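Local coordinates for TrwC (Escherichia coli, PDB 4PCB), which is a conjugative relaxase that recognises, nicks and rejoins plasmid DNA at the origin of transfer, the task of the N-terminal relaxase domain crystallised here, at a contact of chain A with DNA. Numbering follows the deposited sequence.

Contact 1: a contact of chain A with DNA. Residues 153-154, 157, 159, 235. With nucleotides of chain B.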
# COMPACT_ATOMS: atom_id res chain seq x y z
N SER A 153 -9.10 6.85 6.33
CA SER A 153 -9.62 5.49 6.28
C SER A 153 -11.15 5.51 6.20
O SER A 153 -11.75 6.57 6.02
CB SER A 153 -9.17 4.68 7.49
OG SER A 153 -9.66 3.35 7.42
N ARG A 154 -11.77 4.35 6.33
CA ARG A 154 -13.22 4.23 6.20
C ARG A 154 -13.96 5.06 7.25
O ARG A 154 -14.99 5.67 6.94
CB ARG A 154 -13.64 2.76 6.28
CG ARG A 154 -15.11 2.53 6.58
CD ARG A 154 -15.74 1.55 5.60
NE ARG A 154 -16.34 2.23 4.46
CZ ARG A 154 -16.76 1.62 3.36
NH1 ARG A 154 -17.29 2.32 2.37
NH2 ARG A 154 -16.66 0.30 3.25
N ASP A 157 -10.40 8.13 10.02
CA ASP A 157 -9.39 8.38 11.03
C ASP A 157 -8.12 8.74 10.28
O ASP A 157 -7.86 8.20 9.20
CB ASP A 157 -9.14 7.12 11.86
CG ASP A 157 -10.29 6.79 12.78
OD1 ASP A 157 -10.62 7.62 13.64
OD2 ASP A 157 -10.86 5.69 12.64
N GLN A 159 -5.23 8.16 8.70
CA GLN A 159 -4.60 6.89 8.38
C GLN A 159 -3.73 6.99 7.13
O GLN A 159 -4.21 6.80 6.01
CB GLN A 159 -5.65 5.80 8.19
CG GLN A 159 -5.08 4.45 7.80
CD GLN A 159 -4.27 3.82 8.92
OE1 GLN A 159 -3.98 4.46 9.93
NE2 GLN A 159 -3.89 2.56 8.74
N ARG A 235 -11.80 2.42 13.44
CA ARG A 235 -11.92 1.35 12.46
C ARG A 235 -11.43 0.04 13.05
O ARG A 235 -11.81 -1.04 12.59
CB ARG A 235 -11.15 1.69 11.20
CG ARG A 235 -11.37 0.72 10.06
CD ARG A 235 -12.71 0.96 9.38
NE ARG A 235 -12.94 0.01 8.29
CZ ARG A 235 -13.44 -1.21 8.46
NH1 ARG A 235 -13.76 -1.63 9.67
NH2 ARG A 235 -13.62 -2.00 7.41
P DT B 22 -7.35 2.03 12.31
OP1 DT B 22 -7.84 3.33 11.80
OP2 DT B 22 -8.03 1.40 13.47
O5' DT B 22 -7.32 0.99 11.11
C5' DT B 22 -7.21 1.45 9.74
C4' DT B 22 -7.19 0.29 8.78
O4' DT B 22 -6.68 -0.90 9.43
C3' DT B 22 -8.55 -0.10 8.19
O3' DT B 22 -8.63 0.22 6.80
C2' DT B 22 -8.64 -1.61 8.40
C1' DT B 22 -7.22 -2.01 8.74
N1 DT B 22 -7.11 -3.20 9.62
C2 DT B 22 -7.14 -4.43 9.01
O2 DT B 22 -7.24 -4.58 7.80
N3 DT B 22 -7.04 -5.50 9.87
C4 DT B 22 -6.92 -5.45 11.24
O4 DT B 22 -6.84 -6.50 11.89
C5 DT B 22 -6.91 -4.13 11.82
C7 DT B 22 -6.78 -3.98 13.30
C6 DT B 22 -7.00 -3.08 10.99
P DG B 23 -10.00 0.01 6.02
OP1 DG B 23 -11.05 0.78 6.73
OP2 DG B 23 -10.18 -1.44 5.79
O5' DG B 23 -9.73 0.69 4.61
C5' DG B 23 -9.58 -0.10 3.42
C4' DG B 23 -8.36 0.35 2.65
O4' DG B 23 -7.21 0.32 3.52
C3' DG B 23 -7.99 -0.52 1.45
O3' DG B 23 -8.59 -0.00 0.25
C2' DG B 23 -6.48 -0.39 1.40
C1' DG B 23 -6.13 -0.34 2.88
N9 DG B 23 -5.98 -1.66 3.49
C8 DG B 23 -6.34 -2.86 2.94
N7 DG B 23 -6.08 -3.88 3.72
C5 DG B 23 -5.52 -3.31 4.86
C6 DG B 23 -5.04 -3.91 6.05
O6 DG B 23 -5.01 -5.11 6.35
N1 DG B 23 -4.55 -2.96 6.94
C2 DG B 23 -4.52 -1.61 6.71
N2 DG B 23 -4.00 -0.86 7.70
N3 DG B 23 -4.97 -1.03 5.61
C4 DG B 23 -5.45 -1.94 4.73
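Arg235 and Ser153 meet the backbone of unpaired DT22 and DG23, and both converge on OP1 of the DG23 phosphate. Arg235 makes the charged contact: its NE donates a hydrogen bond of 2.6 Å to DG23 OP1, which is also a salt bridge. The bond is bent, 127° at the hydrogen, and the phosphate is held through NE, with the oxygen tilted 30° out of the guanidinium plane. The bend at chi2 (77°) turns the arginine chain along the DNA, and CG packs 3.5 Å from DT22 C3'. Ser153 OG reaches the same oxygen, DG23 OP1, at 3.0 Å, a likely hydrogen bond, and has a weaker one to DT22 O3'. Arg154 touches this phosphate oxygen through CB, while its guanidinium group runs away from it. None of these side chains stacks on a base. Asp157 OD2 accepts a weak bond from Arg235 N at 3.5 Å and may help settle the start of helix 234-245. The same OD2 lies 3.9 Å from DT22 OP1, an approach of two anionic groups that nearby positive groups such as Arg235 may offset. The polar bonds described here go to the backbone; the site presumably steadies the single strand on the relaxase domain.

Contact 2: a contact of chain A with DNA. Residues 3, 89-90, 153, 159. With nucleotides of chain B.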
# COMPACT_ATOMS: atom_id res chain seq x y z
N SER A 3 -0.26 -4.20 3.47
CA SER A 3 -1.44 -4.92 3.00
C SER A 3 -1.33 -5.17 1.51
O SER A 3 -1.08 -4.24 0.76
CB SER A 3 -2.71 -4.12 3.26
OG SER A 3 -2.70 -3.51 4.54
N SER A 89 0.86 0.69 4.99
CA SER A 89 0.06 1.35 5.99
C SER A 89 0.92 1.69 7.22
O SER A 89 1.55 0.84 7.83
CB SER A 89 -1.13 0.47 6.32
OG SER A 89 -1.75 0.03 5.12
N ALA A 90 0.93 2.98 7.53
CA ALA A 90 1.73 3.51 8.62
C ALA A 90 1.00 3.44 9.95
O ALA A 90 -0.21 3.67 10.02
CB ALA A 90 2.10 4.92 8.30
N SER A 153 -9.10 6.85 6.33
CA SER A 153 -9.62 5.49 6.28
C SER A 153 -11.15 5.51 6.20
O SER A 153 -11.75 6.57 6.02
CB SER A 153 -9.17 4.68 7.49
OG SER A 153 -9.66 3.35 7.42
N GLN A 159 -5.23 8.16 8.70
CA GLN A 159 -4.60 6.89 8.38
C GLN A 159 -3.73 6.99 7.13
O GLN A 159 -4.21 6.80 6.01
CB GLN A 159 -5.65 5.80 8.19
CG GLN A 159 -5.08 4.45 7.80
CD GLN A 159 -4.27 3.82 8.92
OE1 GLN A 159 -3.98 4.46 9.93
NE2 GLN A 159 -3.89 2.56 8.74
P DT B 21 -2.55 -0.98 16.47
OP1 DT B 21 -1.67 0.05 17.08
OP2 DT B 21 -3.35 -1.88 17.34
O5' DT B 21 -3.53 -0.23 15.46
C5' DT B 21 -3.96 1.12 15.71
C4' DT B 21 -4.17 1.86 14.41
O4' DT B 21 -2.91 1.95 13.70
C3' DT B 21 -5.14 1.19 13.44
O3' DT B 21 -5.81 2.20 12.68
C2' DT B 21 -4.22 0.40 12.53
C1' DT B 21 -3.05 1.35 12.42
N1 DT B 21 -1.76 0.72 12.05
C2 DT B 21 -1.50 0.54 10.72
O2 DT B 21 -2.27 0.87 9.83
N3 DT B 21 -0.29 -0.04 10.45
C4 DT B 21 0.67 -0.45 11.36
O4 DT B 21 1.71 -0.96 10.97
C5 DT B 21 0.32 -0.23 12.75
C7 DT B 21 1.29 -0.64 13.81
C6 DT B 21 -0.86 0.34 13.02
P DT B 22 -7.35 2.03 12.31
OP1 DT B 22 -7.84 3.33 11.80
OP2 DT B 22 -8.03 1.40 13.47
O5' DT B 22 -7.32 0.99 11.11
C5' DT B 22 -7.21 1.45 9.74
C4' DT B 22 -7.19 0.29 8.78
O4' DT B 22 -6.68 -0.90 9.43
C3' DT B 22 -8.55 -0.10 8.19
O3' DT B 22 -8.63 0.22 6.80
C2' DT B 22 -8.64 -1.61 8.40
C1' DT B 22 -7.22 -2.01 8.74
N1 DT B 22 -7.11 -3.20 9.62
C2 DT B 22 -7.14 -4.43 9.01
O2 DT B 22 -7.24 -4.58 7.80
N3 DT B 22 -7.04 -5.50 9.87
C4 DT B 22 -6.92 -5.45 11.24
O4 DT B 22 -6.84 -6.50 11.89
C5 DT B 22 -6.91 -4.13 11.82
C7 DT B 22 -6.78 -3.98 13.30
C6 DT B 22 -7.00 -3.08 10.99
P DG B 23 -10.00 0.01 6.02
OP1 DG B 23 -11.05 0.78 6.73
OP2 DG B 23 -10.18 -1.44 5.79
O5' DG B 23 -9.73 0.69 4.61
C5' DG B 23 -9.58 -0.10 3.42
C4' DG B 23 -8.36 0.35 2.65
O4' DG B 23 -7.21 0.32 3.52
C3' DG B 23 -7.99 -0.52 1.45
O3' DG B 23 -8.59 -0.00 0.25
C2' DG B 23 -6.48 -0.39 1.40
C1' DG B 23 -6.13 -0.34 2.88
N9 DG B 23 -5.98 -1.66 3.49
C8 DG B 23 -6.34 -2.86 2.94
N7 DG B 23 -6.08 -3.88 3.72
C5 DG B 23 -5.52 -3.31 4.86
C6 DG B 23 -5.04 -3.91 6.05
O6 DG B 23 -5.01 -5.11 6.35
N1 DG B 23 -4.55 -2.96 6.94
C2 DG B 23 -4.52 -1.61 6.71
N2 DG B 23 -4.00 -0.86 7.70
N3 DG B 23 -4.97 -1.03 5.61
C4 DG B 23 -5.45 -1.94 4.73
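Gln159 and Ser89 meet DT21, the 5'-most of the three unpaired nucleotides DT21 to DG23, in the single-strand groove of a relaxase of the HUH endonuclease class, TrwC family. The amide nitrogen NE2 of Gln159 gives a hydrogen bond of 2.6 Å to DT21 O2 on the base's sugar edge, with the acceptor almost in the amide plane and the bond moderately straight at 148°. Gln159 CG points away from its own backbone N (chi1 178°), and a turn at chi2 (68°) then swings the amide toward the thymine. Next to it, DT21 N3 donates from the Watson-Crick edge to the carbonyl O of Ser89, a weak bond of 3.3 Å. A protein donor at O2 and an acceptor at N3 may help select thymine, although the N3 bond is weak. Ala90 O lies close by, 3.5 Å from DT21 C2. At DT22 the contact is with the sugar: Gln159 CD is 3.9 Å from C5'. At DG23, Ser3 comes over the face of the purine, with CB 3.3 Å from DG23 C5; its hydroxyl also sits above the ring and is modelled too near for its position to be trusted. Ser89 covers that same face further along, its OG 3.4 Å from DG23 N3.

Contact 3: a contact of chain A with DNA. Residues 129-130, 172, 178-179. With nucleotides of chain B.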
# COMPACT_ATOMS: atom_id res chain seq x y z
N GLN A 129 10.10 -17.36 -19.69
CA GLN A 129 10.38 -17.43 -21.12
C GLN A 129 10.44 -18.88 -21.60
O GLN A 129 11.22 -19.69 -21.09
CB GLN A 129 11.70 -16.74 -21.46
CG GLN A 129 11.83 -16.40 -22.95
CD GLN A 129 13.10 -15.65 -23.28
OE1 GLN A 129 14.11 -16.26 -23.63
NE2 GLN A 129 13.08 -14.33 -23.13
N LYS A 130 9.62 -19.20 -22.60
CA LYS A 130 9.59 -20.54 -23.19
C LYS A 130 10.55 -20.57 -24.36
O LYS A 130 10.50 -19.70 -25.24
CB LYS A 130 8.17 -20.92 -23.64
CG LYS A 130 7.99 -22.37 -24.13
CD LYS A 130 6.52 -22.81 -24.26
CE LYS A 130 5.80 -23.03 -22.92
NZ LYS A 130 6.29 -24.21 -22.12
N ARG A 172 11.82 -8.19 -20.27
CA ARG A 172 12.85 -9.22 -20.12
C ARG A 172 14.16 -8.80 -20.76
O ARG A 172 14.34 -7.63 -21.13
CB ARG A 172 12.37 -10.54 -20.70
CG ARG A 172 11.09 -11.03 -20.06
CD ARG A 172 10.77 -12.40 -20.54
NE ARG A 172 10.97 -12.43 -21.98
CZ ARG A 172 10.36 -13.27 -22.81
NH1 ARG A 172 10.63 -13.20 -24.12
NH2 ARG A 172 9.48 -14.15 -22.35
N ARG A 178 6.62 -9.00 -20.85
CA ARG A 178 5.86 -10.18 -20.47
C ARG A 178 5.25 -9.93 -19.10
O ARG A 178 5.70 -9.03 -18.41
CB ARG A 178 6.74 -11.43 -20.41
CG ARG A 178 7.44 -11.86 -21.71
CD ARG A 178 6.45 -12.50 -22.69
NE ARG A 178 7.05 -12.78 -24.00
CZ ARG A 178 7.11 -11.90 -25.00
NH1 ARG A 178 6.62 -10.67 -24.85
NH2 ARG A 178 7.66 -12.24 -26.15
N ALA A 179 4.24 -10.71 -18.73
CA ALA A 179 3.62 -10.57 -17.41
C ALA A 179 4.62 -10.93 -16.32
O ALA A 179 5.44 -11.85 -16.49
CB ALA A 179 2.38 -11.45 -17.30
P DG B 11 7.17 -16.77 -24.56
OP1 DG B 11 8.32 -15.84 -24.73
OP2 DG B 11 7.31 -17.96 -23.70
O5' DG B 11 5.92 -15.93 -24.06
C5' DG B 11 4.67 -15.98 -24.77
C4' DG B 11 3.52 -15.55 -23.89
O4' DG B 11 2.49 -16.57 -23.93
C3' DG B 11 3.85 -15.37 -22.41
O3' DG B 11 2.96 -14.41 -21.85
C2' DG B 11 3.55 -16.74 -21.83
C1' DG B 11 2.34 -17.17 -22.65
N9 DG B 11 2.23 -18.61 -22.85
C8 DG B 11 3.20 -19.47 -23.30
N7 DG B 11 2.80 -20.70 -23.38
C5 DG B 11 1.47 -20.66 -22.97
C6 DG B 11 0.51 -21.70 -22.86
O6 DG B 11 0.65 -22.90 -23.10
N1 DG B 11 -0.71 -21.22 -22.40
C2 DG B 11 -0.98 -19.91 -22.10
N2 DG B 11 -2.22 -19.64 -21.68
N3 DG B 11 -0.09 -18.93 -22.20
C4 DG B 11 1.11 -19.38 -22.64
P DT B 12 3.17 -13.91 -20.36
OP1 DT B 12 3.13 -12.43 -20.37
OP2 DT B 12 4.35 -14.61 -19.81
O5' DT B 12 1.86 -14.43 -19.62
C5' DT B 12 0.56 -13.93 -19.98
C4' DT B 12 -0.52 -14.90 -19.55
O4' DT B 12 -0.29 -16.20 -20.13
C3' DT B 12 -0.59 -15.16 -18.05
O3' DT B 12 -1.43 -14.19 -17.43
C2' DT B 12 -1.21 -16.54 -17.97
C1' DT B 12 -0.92 -17.18 -19.32
N1 DT B 12 -0.03 -18.35 -19.25
C2 DT B 12 -0.60 -19.59 -19.11
O2 DT B 12 -1.81 -19.77 -19.04
N3 DT B 12 0.29 -20.64 -19.06
C4 DT B 12 1.67 -20.56 -19.13
O4 DT B 12 2.34 -21.59 -19.07
C5 DT B 12 2.20 -19.23 -19.28
C7 DT B 12 3.68 -19.05 -19.37
C6 DT B 12 1.34 -18.21 -19.33
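Arg172 and Arg178 reach OP1 of the DG11 phosphate by different bends: Arg172 runs straight through chi2 and turns at chi3 (-45°), whereas Arg178 folds early, at chi2 (-74°), and is extended at chi3. Arg172 NH2 then donates to DG11 OP1 at 3.2 Å, with the oxygen lying in the guanidinium plane. Arg178 NE approaches the same oxygen, DG11 OP1, at 3.4 Å; the bond is weak, though the oxygen again sits at the guanidinium edge. Both pairs are salt bridges, so two positive charges share one phosphate oxygen. The guanidinium group of Arg172 is held between Arg178 CG on one face and Gln129 CG on the other, packing that should limit its tilt. The other non-bridging oxygen of this phosphate, DG11 OP2, takes a hydrogen bond of 2.8 Å from the backbone N of Lys130. The Lys130 chain curls toward the Hoogsteen edge, where CE comes 3.8 Å from DG11 N7 in the major groove. One nucleotide on, Ala179 N donates a nearly straight bond (173°) to DT12 OP1 at 2.6 Å. DG11 and DT12 are base-paired, and the bonds here go to their phosphates, so this site probably secures the double-stranded part of the oriT DNA by its backbone.

Contact 4: a contact of chain A with DNA. Residues 90, 92, 153, 159, 235. With nucleotides of chain B.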
# COMPACT_ATOMS: atom_id res chain seq x y z
N ALA A 90 0.93 2.98 7.53
CA ALA A 90 1.73 3.51 8.62
C ALA A 90 1.00 3.44 9.95
O ALA A 90 -0.21 3.67 10.02
CB ALA A 90 2.10 4.92 8.30
N LYS A 92 -0.63 4.15 13.68
CA LYS A 92 -1.51 5.27 13.96
C LYS A 92 -0.80 6.54 14.43
O LYS A 92 -1.01 7.61 13.86
CB LYS A 92 -2.54 4.86 15.02
CG LYS A 92 -3.67 5.86 15.25
CD LYS A 92 -4.42 6.22 13.99
CE LYS A 92 -5.18 5.06 13.45
NZ LYS A 92 -5.74 5.38 12.12
N SER A 153 -9.10 6.85 6.33
CA SER A 153 -9.62 5.49 6.28
C SER A 153 -11.15 5.51 6.20
O SER A 153 -11.75 6.57 6.02
CB SER A 153 -9.17 4.68 7.49
OG SER A 153 -9.66 3.35 7.42
N GLN A 159 -5.23 8.16 8.70
CA GLN A 159 -4.60 6.89 8.38
C GLN A 159 -3.73 6.99 7.13
O GLN A 159 -4.21 6.80 6.01
CB GLN A 159 -5.65 5.80 8.19
CG GLN A 159 -5.08 4.45 7.80
CD GLN A 159 -4.27 3.82 8.92
OE1 GLN A 159 -3.98 4.46 9.93
NE2 GLN A 159 -3.89 2.56 8.74
N ARG A 235 -11.80 2.42 13.44
CA ARG A 235 -11.92 1.35 12.46
C ARG A 235 -11.43 0.04 13.05
O ARG A 235 -11.81 -1.04 12.59
CB ARG A 235 -11.15 1.69 11.20
CG ARG A 235 -11.37 0.72 10.06
CD ARG A 235 -12.71 0.96 9.38
NE ARG A 235 -12.94 0.01 8.29
CZ ARG A 235 -13.44 -1.21 8.46
NH1 ARG A 235 -13.76 -1.63 9.67
NH2 ARG A 235 -13.62 -2.00 7.41
P DT B 21 -2.55 -0.98 16.47
OP1 DT B 21 -1.67 0.05 17.08
OP2 DT B 21 -3.35 -1.88 17.34
O5' DT B 21 -3.53 -0.23 15.46
C5' DT B 21 -3.96 1.12 15.71
C4' DT B 21 -4.17 1.86 14.41
O4' DT B 21 -2.91 1.95 13.70
C3' DT B 21 -5.14 1.19 13.44
O3' DT B 21 -5.81 2.20 12.68
C2' DT B 21 -4.22 0.40 12.53
C1' DT B 21 -3.05 1.35 12.42
N1 DT B 21 -1.76 0.72 12.05
C2 DT B 21 -1.50 0.54 10.72
O2 DT B 21 -2.27 0.87 9.83
N3 DT B 21 -0.29 -0.04 10.45
C4 DT B 21 0.67 -0.45 11.36
O4 DT B 21 1.71 -0.96 10.97
C5 DT B 21 0.32 -0.23 12.75
C7 DT B 21 1.29 -0.64 13.81
C6 DT B 21 -0.86 0.34 13.02
P DT B 22 -7.35 2.03 12.31
OP1 DT B 22 -7.84 3.33 11.80
OP2 DT B 22 -8.03 1.40 13.47
O5' DT B 22 -7.32 0.99 11.11
C5' DT B 22 -7.21 1.45 9.74
C4' DT B 22 -7.19 0.29 8.78
O4' DT B 22 -6.68 -0.90 9.43
C3' DT B 22 -8.55 -0.10 8.19
O3' DT B 22 -8.63 0.22 6.80
C2' DT B 22 -8.64 -1.61 8.40
C1' DT B 22 -7.22 -2.01 8.74
N1 DT B 22 -7.11 -3.20 9.62
C2 DT B 22 -7.14 -4.43 9.01
O2 DT B 22 -7.24 -4.58 7.80
N3 DT B 22 -7.04 -5.50 9.87
C4 DT B 22 -6.92 -5.45 11.24
O4 DT B 22 -6.84 -6.50 11.89
C5 DT B 22 -6.91 -4.13 11.82
C7 DT B 22 -6.78 -3.98 13.30
C6 DT B 22 -7.00 -3.08 10.99
P DG B 23 -10.00 0.01 6.02
OP1 DG B 23 -11.05 0.78 6.73
OP2 DG B 23 -10.18 -1.44 5.79
O5' DG B 23 -9.73 0.69 4.61
C5' DG B 23 -9.58 -0.10 3.42
C4' DG B 23 -8.36 0.35 2.65
O4' DG B 23 -7.21 0.32 3.52
C3' DG B 23 -7.99 -0.52 1.45
O3' DG B 23 -8.59 -0.00 0.25
C2' DG B 23 -6.48 -0.39 1.40
C1' DG B 23 -6.13 -0.34 2.88
N9 DG B 23 -5.98 -1.66 3.49
C8 DG B 23 -6.34 -2.86 2.94
N7 DG B 23 -6.08 -3.88 3.72
C5 DG B 23 -5.52 -3.31 4.86
C6 DG B 23 -5.04 -3.91 6.05
O6 DG B 23 -5.01 -5.11 6.35
N1 DG B 23 -4.55 -2.96 6.94
C2 DG B 23 -4.52 -1.61 6.71
N2 DG B 23 -4.00 -0.86 7.70
N3 DG B 23 -4.97 -1.03 5.61
C4 DG B 23 -5.45 -1.94 4.73
O HOH W 1 -0.45 1.89 15.82
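Lys92 NZ is gripped from two directions, by the DT22 phosphate and by Gln159. It donates at 3.0 Å to DT22 OP1 and, on the protein side, at 3.0 Å to the amide oxygen OE1 of Gln159. The ammonium group stands well above the carbonyl plane of that amide, 47° out of it, and does not use a lone pair of OE1. The second bond matters for the base: it probably helps fix the rotation of the Gln159 amide, with its NH2 end toward DT21. Lys92 is thus a first-shell phosphate ligand and the second-shell support of a base-reading glutamine. Its chain is bent at chi2 (55°) and again at chi3 (67°), which wraps it round the deoxyribose of DT21, where CB is 3.5 Å from DT21 C4'. The backbone N of Lys92 acts through water 1, which lies 3.1 Å from Lys92 N. The same water is 2.5 Å from the phosphate oxygen DT21 OP1 and also meets the sugar oxygen DT21 O4', so it joins protein, phosphate and deoxyribose ring. Lys92 opens helix 92-100, shortly after strand 81-89; Ser153 and Gln159 come from the loop joining strands 145-150 and 161-167, which carry the metal-binding histidines His150, His161 and His163, and Arg235 adds the start of helix 234-245.

Contacts 1, 2 and 4 form one continuous single-strand site, their C-alpha centres about 5 to 8 Å apart. Ser153 and Gln159 belong to all three; Arg235 is common to contacts 1 and 4, and Ala90 to contacts 2 and 4. Contact 3 stands apart, with its C-alpha centre about 33 to 39 Å from the others and no residue in common. It meets paired nucleotides 11 and 12, while the others meet unpaired nucleotides 21 to 23 of the same strand. One relaxase domain therefore holds the DNA at both a duplex and a single-stranded segment, which would orient the strand across the protein.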